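Local coordinates for protein Pcdhgc3 (PDB 4ZI8) that binds calcium ions at the junctions between its cadherin domains and probably serves calcium-dependent cell adhesion, perhaps in setting up specific neuronal connections, at residues B[123-128]-B[204-209]; B[144-149]-B[182-187]; B[232-237]-B[254-259]. All coordinates share one frame; numbering follows the deposited sequence. Where two conformers were deposited one is given.

Interaction 1 (B[123-128]-B[204-209]). With CA (calcium ion), chain N.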
loop_
_atom_site.group_PDB
_atom_site.type_symbol
_atom_site.label_atom_id
_atom_site.label_comp_id
_atom_site.label_asym_id
_atom_site.label_seq_id
_atom_site.Cartn_x
_atom_site.Cartn_y
_atom_site.Cartn_z
ATOM N N PRO B 123 -1.659 27.728 -13.534
ATOM C CA PRO B 123 -1.101 26.376 -13.560
ATOM C C PRO B 123 -2.149 25.443 -14.147
ATOM O O PRO B 123 -3.308 25.841 -14.152
ATOM C CB PRO B 123 -0.827 26.065 -12.074
ATOM C CG PRO B 123 -0.762 27.395 -11.396
ATOM C CD PRO B 123 -1.646 28.333 -12.198
ATOM N N SER B 124 -1.772 24.288 -14.694
ATOM C CA SER B 124 -2.760 23.287 -15.049
ATOM C C SER B 124 -2.282 21.899 -14.647
ATOM O O SER B 124 -1.087 21.625 -14.577
ATOM C CB SER B 124 -3.079 23.305 -16.546
ATOM O OG SER B 124 -1.959 22.901 -17.302
ATOM N N PHE B 125 -3.240 21.036 -14.359
ATOM C CA PHE B 125 -2.969 19.625 -14.069
ATOM C C PHE B 125 -3.213 18.798 -15.305
ATOM O O PHE B 125 -4.101 19.102 -16.081
ATOM C CB PHE B 125 -3.867 19.127 -12.951
ATOM C CG PHE B 125 -3.509 19.638 -11.596
ATOM C CD1 PHE B 125 -2.503 19.050 -10.870
ATOM C CD2 PHE B 125 -4.208 20.682 -11.036
ATOM C CE1 PHE B 125 -2.198 19.494 -9.615
ATOM C CE2 PHE B 125 -3.909 21.133 -9.775
ATOM C CZ PHE B 125 -2.911 20.538 -9.057
ATOM N N PRO B 126 -2.446 17.725 -15.500
ATOM C CA PRO B 126 -2.667 16.930 -16.701
ATOM C C PRO B 126 -3.942 16.067 -16.690
ATOM O O PRO B 126 -4.280 15.533 -17.727
ATOM C CB PRO B 126 -1.424 16.046 -16.744
ATOM C CG PRO B 126 -1.079 15.844 -15.340
ATOM C CD PRO B 126 -1.340 17.190 -14.694
ATOM N N THR B 127 -4.632 15.922 -15.564
ATOM C CA THR B 127 -5.900 15.188 -15.570
ATOM C C THR B 127 -6.909 15.987 -14.769
ATOM O O THR B 127 -6.538 16.885 -14.033
ATOM C CB THR B 127 -5.788 13.760 -14.990
ATOM O OG1 THR B 127 -5.532 13.833 -13.585
ATOM C CG2 THR B 127 -4.667 12.991 -15.663
ATOM N N GLY B 128 -8.184 15.691 -14.954
ATOM C CA GLY B 128 -9.227 16.406 -14.246
ATOM C C GLY B 128 -9.505 15.842 -12.867
ATOM O O GLY B 128 -10.313 16.400 -12.128
ATOM N N LEU B 204 -6.646 19.551 -4.136
ATOM C CA LEU B 204 -5.300 20.087 -4.248
ATOM C C LEU B 204 -5.339 21.320 -5.155
ATOM O O LEU B 204 -5.832 21.252 -6.290
ATOM C CB LEU B 204 -4.336 19.055 -4.835
ATOM C CG LEU B 204 -2.871 19.450 -5.068
ATOM C CD1 LEU B 204 -2.180 19.639 -3.760
ATOM C CD2 LEU B 204 -2.132 18.428 -5.955
ATOM N N THR B 205 -4.831 22.426 -4.640
ATOM C CA THR B 205 -4.752 23.679 -5.394
ATOM C C THR B 205 -3.306 23.992 -5.760
ATOM O O THR B 205 -2.447 24.016 -4.890
ATOM C CB THR B 205 -5.338 24.822 -4.598
ATOM O OG1 THR B 205 -6.727 24.572 -4.405
ATOM C CG2 THR B 205 -5.168 26.148 -5.340
ATOM N N ALA B 206 -3.027 24.187 -7.046
ATOM C CA ALA B 206 -1.706 24.659 -7.453
ATOM C C ALA B 206 -1.760 26.166 -7.681
ATOM O O ALA B 206 -2.722 26.648 -8.285
ATOM C CB ALA B 206 -1.261 23.965 -8.692
ATOM N N LEU B 207 -0.769 26.897 -7.165
ATOM C CA LEU B 207 -0.731 28.365 -7.282
ATOM C C LEU B 207 0.584 28.868 -7.872
ATOM O O LEU B 207 1.665 28.377 -7.532
ATOM C CB LEU B 207 -0.918 29.023 -5.923
ATOM C CG LEU B 207 -2.212 28.680 -5.189
ATOM C CD1 LEU B 207 -1.874 28.166 -3.777
ATOM C CD2 LEU B 207 -3.123 29.886 -5.106
ATOM N N ASP B 208 0.497 29.876 -8.727
ATOM C CA ASP B 208 1.713 30.504 -9.193
ATOM C C ASP B 208 2.008 31.662 -8.239
ATOM O O ASP B 208 1.326 31.818 -7.229
ATOM C CB ASP B 208 1.611 30.930 -10.679
ATOM C CG ASP B 208 0.616 32.062 -10.947
ATOM O OD1 ASP B 208 0.255 32.858 -10.061
ATOM O OD2 ASP B 208 0.211 32.172 -12.122
ATOM N N GLY B 209 3.028 32.468 -8.518
ATOM C CA GLY B 209 3.344 33.563 -7.625
ATOM C C GLY B 209 3.002 34.912 -8.237
ATOM O O GLY B 209 3.636 35.927 -7.941
HETATM CA CA CA N . 1.275 31.639 -14.266
#
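L204 opens the contact by meeting the ring of F125. Its CD2 methyl lies 3.8 Å from F125 CE1. The two side chains cross at about a right angle. CG of L204 is anti to its own backbone N (chi1 178°), which carries CD2 to the far end of the phenyl ring. A206 comes next on this face of strand 199-208. Its CB touches the side chains of P123 and F125, at 3.8 Å from F125 CZ and 4.0 Å from P123 CB. The strand backbone then takes over as the surface under the proline. P123 CG rests 3.8 Å from A206 O and also reaches D208 N at 3.9 Å. L207 joins only through its main chain, and its side chain points away. D208 ends the strand and binds a calcium ion through OD2 at 2.5 Å. N119, N121, D151, D153 and N157 complete the site. The other oxygen, OD1, accepts hydrogen bonds from the backbone N of R214 and G210. Both carboxylate oxygens are therefore engaged, and the metal would probably favour the ionised form. Between the two segments the chemistry is apolar. Van der Waals packing of a proline and a phenylalanine holds the loop against strand 199-208 of the second cadherin domain. The calcium site beside it takes N119 and N121 from just before the loop and D208 from the strand end.

Interaction 2 (B[144-149]-B[182-187])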
loop_
_atom_site.group_PDB
_atom_site.type_symbol
_atom_site.label_atom_id
_atom_site.label_comp_id
_atom_site.label_asym_id
_atom_site.label_seq_id
_atom_site.Cartn_x
_atom_site.Cartn_y
_atom_site.Cartn_z
ATOM N N PHE B 144 1.932 9.935 -0.150
ATOM C CA PHE B 144 1.290 9.610 -1.406
ATOM C C PHE B 144 1.558 10.741 -2.362
ATOM O O PHE B 144 1.111 11.846 -2.127
ATOM C CB PHE B 144 -0.207 9.425 -1.209
ATOM C CG PHE B 144 -0.541 8.441 -0.133
ATOM C CD1 PHE B 144 -0.563 8.829 1.195
ATOM C CD2 PHE B 144 -0.799 7.115 -0.449
ATOM C CE1 PHE B 144 -0.848 7.908 2.207
ATOM C CE2 PHE B 144 -1.088 6.196 0.541
ATOM C CZ PHE B 144 -1.118 6.596 1.875
ATOM N N PRO B 145 2.311 10.484 -3.425
ATOM C CA PRO B 145 2.560 11.559 -4.394
ATOM C C PRO B 145 1.290 11.893 -5.176
ATOM O O PRO B 145 0.500 11.009 -5.512
ATOM C CB PRO B 145 3.633 10.979 -5.311
ATOM C CG PRO B 145 4.188 9.794 -4.587
ATOM C CD PRO B 145 3.068 9.261 -3.726
ATOM N N LEU B 146 1.093 13.175 -5.430
ATOM C CA LEU B 146 -0.055 13.661 -6.175
ATOM C C LEU B 146 0.384 14.138 -7.568
ATOM O O LEU B 146 1.570 14.418 -7.769
ATOM C CB LEU B 146 -0.720 14.790 -5.406
ATOM C CG LEU B 146 -1.212 14.399 -4.008
ATOM C CD1 LEU B 146 -1.798 15.600 -3.290
ATOM C CD2 LEU B 146 -2.218 13.262 -4.102
ATOM N N GLU B 147 -0.554 14.223 -8.516
ATOM C CA GLU B 147 -0.247 14.727 -9.858
ATOM C C GLU B 147 0.378 16.113 -9.759
ATOM O O GLU B 147 -0.054 16.918 -8.935
ATOM C CB GLU B 147 -1.507 14.806 -10.725
ATOM C CG GLU B 147 -2.323 13.546 -10.778
ATOM C CD GLU B 147 -2.021 12.708 -11.997
ATOM O OE1 GLU B 147 -1.094 13.073 -12.768
ATOM O OE2 GLU B 147 -2.724 11.690 -12.183
ATOM N N SER B 148 1.384 16.380 -10.588
ATOM C CA SER B 148 2.023 17.696 -10.639
ATOM C C SER B 148 1.245 18.661 -11.518
ATOM O O SER B 148 0.688 18.264 -12.535
ATOM C CB SER B 148 3.436 17.599 -11.203
ATOM O OG SER B 148 4.270 16.794 -10.404
ATOM N N ALA B 149 1.240 19.929 -11.149
ATOM C CA ALA B 149 0.741 20.958 -12.043
ATOM C C ALA B 149 1.914 21.568 -12.780
ATOM O O ALA B 149 3.047 21.518 -12.296
ATOM C CB ALA B 149 0.010 22.018 -11.279
ATOM N N LYS B 182 7.987 21.347 -9.011
ATOM C CA LYS B 182 7.451 21.067 -7.711
ATOM C C LYS B 182 6.295 20.124 -7.827
ATOM O O LYS B 182 5.469 20.237 -8.758
ATOM C CB LYS B 182 7.003 22.347 -7.023
ATOM C CG LYS B 182 8.110 23.365 -6.796
ATOM C CD LYS B 182 7.532 24.676 -6.318
ATOM C CE LYS B 182 8.594 25.757 -6.242
ATOM N NZ LYS B 182 9.443 25.537 -5.040
ATOM N N TYR B 183 6.229 19.216 -6.855
ATOM C CA TYR B 183 5.051 18.396 -6.639
ATOM C C TYR B 183 4.649 18.399 -5.182
ATOM O O TYR B 183 5.450 18.707 -4.286
ATOM C CB TYR B 183 5.292 16.964 -7.076
ATOM C CG TYR B 183 6.328 16.231 -6.258
ATOM C CD1 TYR B 183 7.691 16.378 -6.521
ATOM C CD2 TYR B 183 5.945 15.359 -5.239
ATOM C CE1 TYR B 183 8.635 15.690 -5.785
ATOM C CE2 TYR B 183 6.882 14.673 -4.496
ATOM C CZ TYR B 183 8.225 14.840 -4.772
ATOM O OH TYR B 183 9.155 14.141 -4.027
ATOM N N ALA B 184 3.397 18.035 -4.955
ATOM C CA ALA B 184 2.892 17.868 -3.616
ATOM C C ALA B 184 2.766 16.366 -3.274
ATOM O O ALA B 184 2.647 15.523 -4.170
ATOM C CB ALA B 184 1.561 18.565 -3.487
ATOM N N GLU B 185 2.813 16.037 -1.991
ATOM C CA GLU B 185 2.452 14.690 -1.553
ATOM C C GLU B 185 1.566 14.797 -0.344
ATOM O O GLU B 185 1.756 15.679 0.489
ATOM C CB GLU B 185 3.689 13.850 -1.244
ATOM C CG GLU B 185 4.613 14.440 -0.195
ATOM C CD GLU B 185 5.926 13.667 -0.061
ATOM O OE1 GLU B 185 6.120 12.678 -0.805
ATOM O OE2 GLU B 185 6.768 14.063 0.780
ATOM N N LEU B 186 0.563 13.936 -0.255
ATOM C CA LEU B 186 -0.172 13.817 0.994
ATOM C C LEU B 186 0.699 13.131 2.010
ATOM O O LEU B 186 1.462 12.232 1.672
ATOM C CB LEU B 186 -1.446 13.005 0.838
ATOM C CG LEU B 186 -2.470 13.498 -0.154
ATOM C CD1 LEU B 186 -3.540 12.433 -0.170
ATOM C CD2 LEU B 186 -3.039 14.824 0.280
ATOM N N VAL B 187 0.578 13.542 3.262
ATOM C CA VAL B 187 1.204 12.810 4.341
ATOM C C VAL B 187 0.105 12.365 5.271
ATOM O O VAL B 187 -0.651 13.200 5.784
ATOM C CB VAL B 187 2.209 13.658 5.109
ATOM C CG1 VAL B 187 2.779 12.858 6.280
ATOM C CG2 VAL B 187 3.303 14.146 4.164
HETATM O O HOH W 1 1.778 17.296 -6.905
#
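F144 and L186 form an antiparallel hydrogen-bonded pair, followed by P145 and E185 as a non-hydrogen-bonded pair. This joins edge strand 143-145 to strand 182-188 in one sheet of the cadherin beta sandwich. F144 N donates to L186 O at 3.0 Å. The return bond, L186 N to F144 O, is 2.9 Å long but more bent, 138° at the hydrogen. L146 N extends the ladder with a straighter bond (163°) to A184 O at 3.1 Å. Beyond it the first segment draws off. A water accepts a hydrogen bond from A184 N at 2.6 Å and sits 2.8 Å from E147 O, so it fills the place of a direct backbone bond.

Among the side chains, L146 and L186 meet on the core face. L146 CD1 lies 3.8 Å from L186 CG, and the two leucines cross at about a right angle. L204 and M130 also pack on L146, and L202 and L132 on L186. The F144 ring turns its edge to L186 O. On the opposite face, E185 CB lies 3.4 Å from F144 O. Its CG sits between the backbone N and the carbonyl carbon (chi1 57°), and the extended chain takes OE2 to a salt bridge with R143 and a hydrogen bond from Q175. P145 and Y183 pack on N320 of the second subunit, so this face lies at the contact between the two copies in the assembly. S148 OG, hydrogen-bonded to R177, rests 3.5 Å from Y183 CB.

Interaction 3 (B[232-237]-B[254-259])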
loop_
_atom_site.group_PDB
_atom_site.type_symbol
_atom_site.label_atom_id
_atom_site.label_comp_id
_atom_site.label_asym_id
_atom_site.label_seq_id
_atom_site.Cartn_x
_atom_site.Cartn_y
_atom_site.Cartn_z
ATOM N N PRO B 232 -15.689 -10.372 15.529
ATOM C CA PRO B 232 -17.109 -10.655 15.753
ATOM C C PRO B 232 -17.447 -10.459 17.219
ATOM O O PRO B 232 -16.567 -10.566 18.067
ATOM C CB PRO B 232 -17.241 -12.112 15.342
ATOM C CG PRO B 232 -16.171 -12.279 14.323
ATOM C CD PRO B 232 -15.021 -11.482 14.834
ATOM N N ALA B 233 -18.703 -10.151 17.509
ATOM C CA ALA B 233 -19.157 -10.021 18.888
ATOM C C ALA B 233 -20.525 -10.653 19.019
ATOM O O ALA B 233 -21.452 -10.241 18.324
ATOM C CB ALA B 233 -19.208 -8.558 19.309
ATOM N N PHE B 234 -20.658 -11.634 19.906
ATOM C CA PHE B 234 -21.960 -12.252 20.137
ATOM C C PHE B 234 -22.943 -11.293 20.786
ATOM O O PHE B 234 -22.554 -10.454 21.586
ATOM C CB PHE B 234 -21.802 -13.526 20.985
ATOM C CG PHE B 234 -21.435 -14.726 20.164
ATOM C CD1 PHE B 234 -22.411 -15.415 19.452
ATOM C CD2 PHE B 234 -20.119 -15.136 20.056
ATOM C CE1 PHE B 234 -22.085 -16.490 18.674
ATOM C CE2 PHE B 234 -19.786 -16.234 19.272
ATOM C CZ PHE B 234 -20.764 -16.904 18.581
ATOM N N ASN B 235 -24.209 -11.399 20.397
ATOM C CA ASN B 235 -25.278 -10.631 21.015
ATOM C C ASN B 235 -25.367 -10.907 22.497
ATOM O O ASN B 235 -25.634 -10.012 23.294
ATOM C CB ASN B 235 -26.612 -10.933 20.345
ATOM C CG ASN B 235 -26.861 -10.049 19.137
ATOM O OD1 ASN B 235 -25.920 -9.576 18.497
ATOM N ND2 ASN B 235 -28.129 -9.804 18.830
ATOM N N GLN B 236 -25.141 -12.161 22.859
ATOM C CA GLN B 236 -25.086 -12.539 24.254
ATOM C C GLN B 236 -24.057 -13.631 24.427
ATOM O O GLN B 236 -23.764 -14.385 23.495
ATOM C CB GLN B 236 -26.463 -12.975 24.765
ATOM C CG GLN B 236 -27.173 -13.947 23.904
ATOM C CD GLN B 236 -28.575 -14.218 24.395
ATOM O OE1 GLN B 236 -29.518 -13.542 23.990
ATOM N NE2 GLN B 236 -28.720 -15.191 25.286
ATOM N N SER B 237 -23.476 -13.676 25.616
ATOM C CA SER B 237 -22.379 -14.577 25.894
ATOM C C SER B 237 -22.904 -15.943 26.285
ATOM O O SER B 237 -22.224 -16.946 26.100
ATOM C CB SER B 237 -21.497 -14.024 27.007
ATOM O OG SER B 237 -20.632 -13.030 26.488
ATOM N N ALA B 254 -31.097 -23.843 19.789
ATOM C CA ALA B 254 -30.816 -22.436 20.001
ATOM C C ALA B 254 -30.360 -21.836 18.684
ATOM O O ALA B 254 -29.937 -22.574 17.792
ATOM C CB ALA B 254 -29.743 -22.245 21.087
ATOM N N GLN B 255 -30.479 -20.521 18.544
ATOM C CA GLN B 255 -29.755 -19.829 17.475
ATOM C C GLN B 255 -28.838 -18.750 18.068
ATOM O O GLN B 255 -29.301 -17.816 18.731
ATOM C CB GLN B 255 -30.714 -19.215 16.459
ATOM C CG GLN B 255 -30.006 -18.552 15.283
ATOM C CD GLN B 255 -30.967 -18.066 14.221
ATOM O OE1 GLN B 255 -32.129 -17.760 14.505
ATOM N NE2 GLN B 255 -30.497 -18.011 12.985
ATOM N N VAL B 256 -27.534 -18.875 17.842
ATOM C CA VAL B 256 -26.614 -17.877 18.355
ATOM C C VAL B 256 -26.357 -16.821 17.272
ATOM O O VAL B 256 -26.514 -17.085 16.073
ATOM C CB VAL B 256 -25.308 -18.509 18.822
ATOM C CG1 VAL B 256 -25.610 -19.631 19.855
ATOM C CG2 VAL B 256 -24.534 -19.076 17.629
ATOM N N LEU B 257 -26.002 -15.617 17.694
ATOM C CA LEU B 257 -25.839 -14.532 16.732
ATOM C C LEU B 257 -24.676 -13.639 17.125
ATOM O O LEU B 257 -24.665 -13.065 18.222
ATOM C CB LEU B 257 -27.125 -13.715 16.619
ATOM C CG LEU B 257 -26.997 -12.431 15.776
ATOM C CD1 LEU B 257 -26.719 -12.767 14.316
ATOM C CD2 LEU B 257 -28.208 -11.519 15.907
ATOM N N ALA B 258 -23.698 -13.524 16.228
ATOM C CA ALA B 258 -22.601 -12.564 16.386
ATOM C C ALA B 258 -22.663 -11.575 15.250
ATOM O O ALA B 258 -23.212 -11.897 14.201
ATOM C CB ALA B 258 -21.257 -13.275 16.398
ATOM N N THR B 259 -22.108 -10.383 15.449
ATOM C CA THR B 259 -22.020 -9.390 14.377
ATOM C C THR B 259 -20.584 -8.888 14.257
ATOM O O THR B 259 -19.796 -9.028 15.188
ATOM C CB THR B 259 -22.940 -8.195 14.618
ATOM O OG1 THR B 259 -22.511 -7.518 15.802
ATOM C CG2 THR B 259 -24.376 -8.646 14.801
HETATM O O HOH W 2 -23.446 -8.508 18.366
#
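F234 lies with one face of its ring on A258, and this is the tight part of the contact. A258 CB stands 3.9 Å from the ring centroid and 10° off the ring normal, a CH-pi contact. V256 CG2 comes in at the ring edge, 3.7 Å from F234 CE1. Replacing F234 by an alanine is likely to open a gap beside V256 CG2 and take the aromatic face from the A258 methyl. The backbones pair as antiparallel strands. A233 and T259 exchange two hydrogen bonds, and N235 N gives an almost straight one (173°) to L257 O at 2.8 Å.

The solvent side is looser. There N235 and L257 cross obliquely, with N235 ND2 3.4 Å from L257 CD2. A water links the polar groups: it donates to A233 O at 2.6 Å and to N235 OD1 at 2.7 Å, and accepts from T259 OG1 at 2.9 Å.

Strand 233-234 is the outermost strand of its sheet within this chain, next to 252-259, in the third cadherin domain. Its phenyl ring points into the sandwich, against A314 of strand 307-316, A324 and C326 of strand 324-333, Y271 of strand 269-273 and Y239 of strand 238-244.

How the interactions relate
Interactions 1 and 2 belong to the second cadherin domain. Their centres are about 11 Å apart, and they touch: A206 CB lies 3.5 Å from A149 CB. Along the chain, interaction 2 is nested inside the loop closed by interaction 1, and strands 182-188 and 199-208 follow each other. Interaction 3 comes later, in the third domain, with its centre about 52 Å from that of interaction 1 and about 46 Å from that of interaction 2. Segments 123-128 and 232-237 each follow a calcium-binding linker. Interactions 1 and 3 each lie near the start of a domain, close to a calcium ion, in a rod of domains joined end to end.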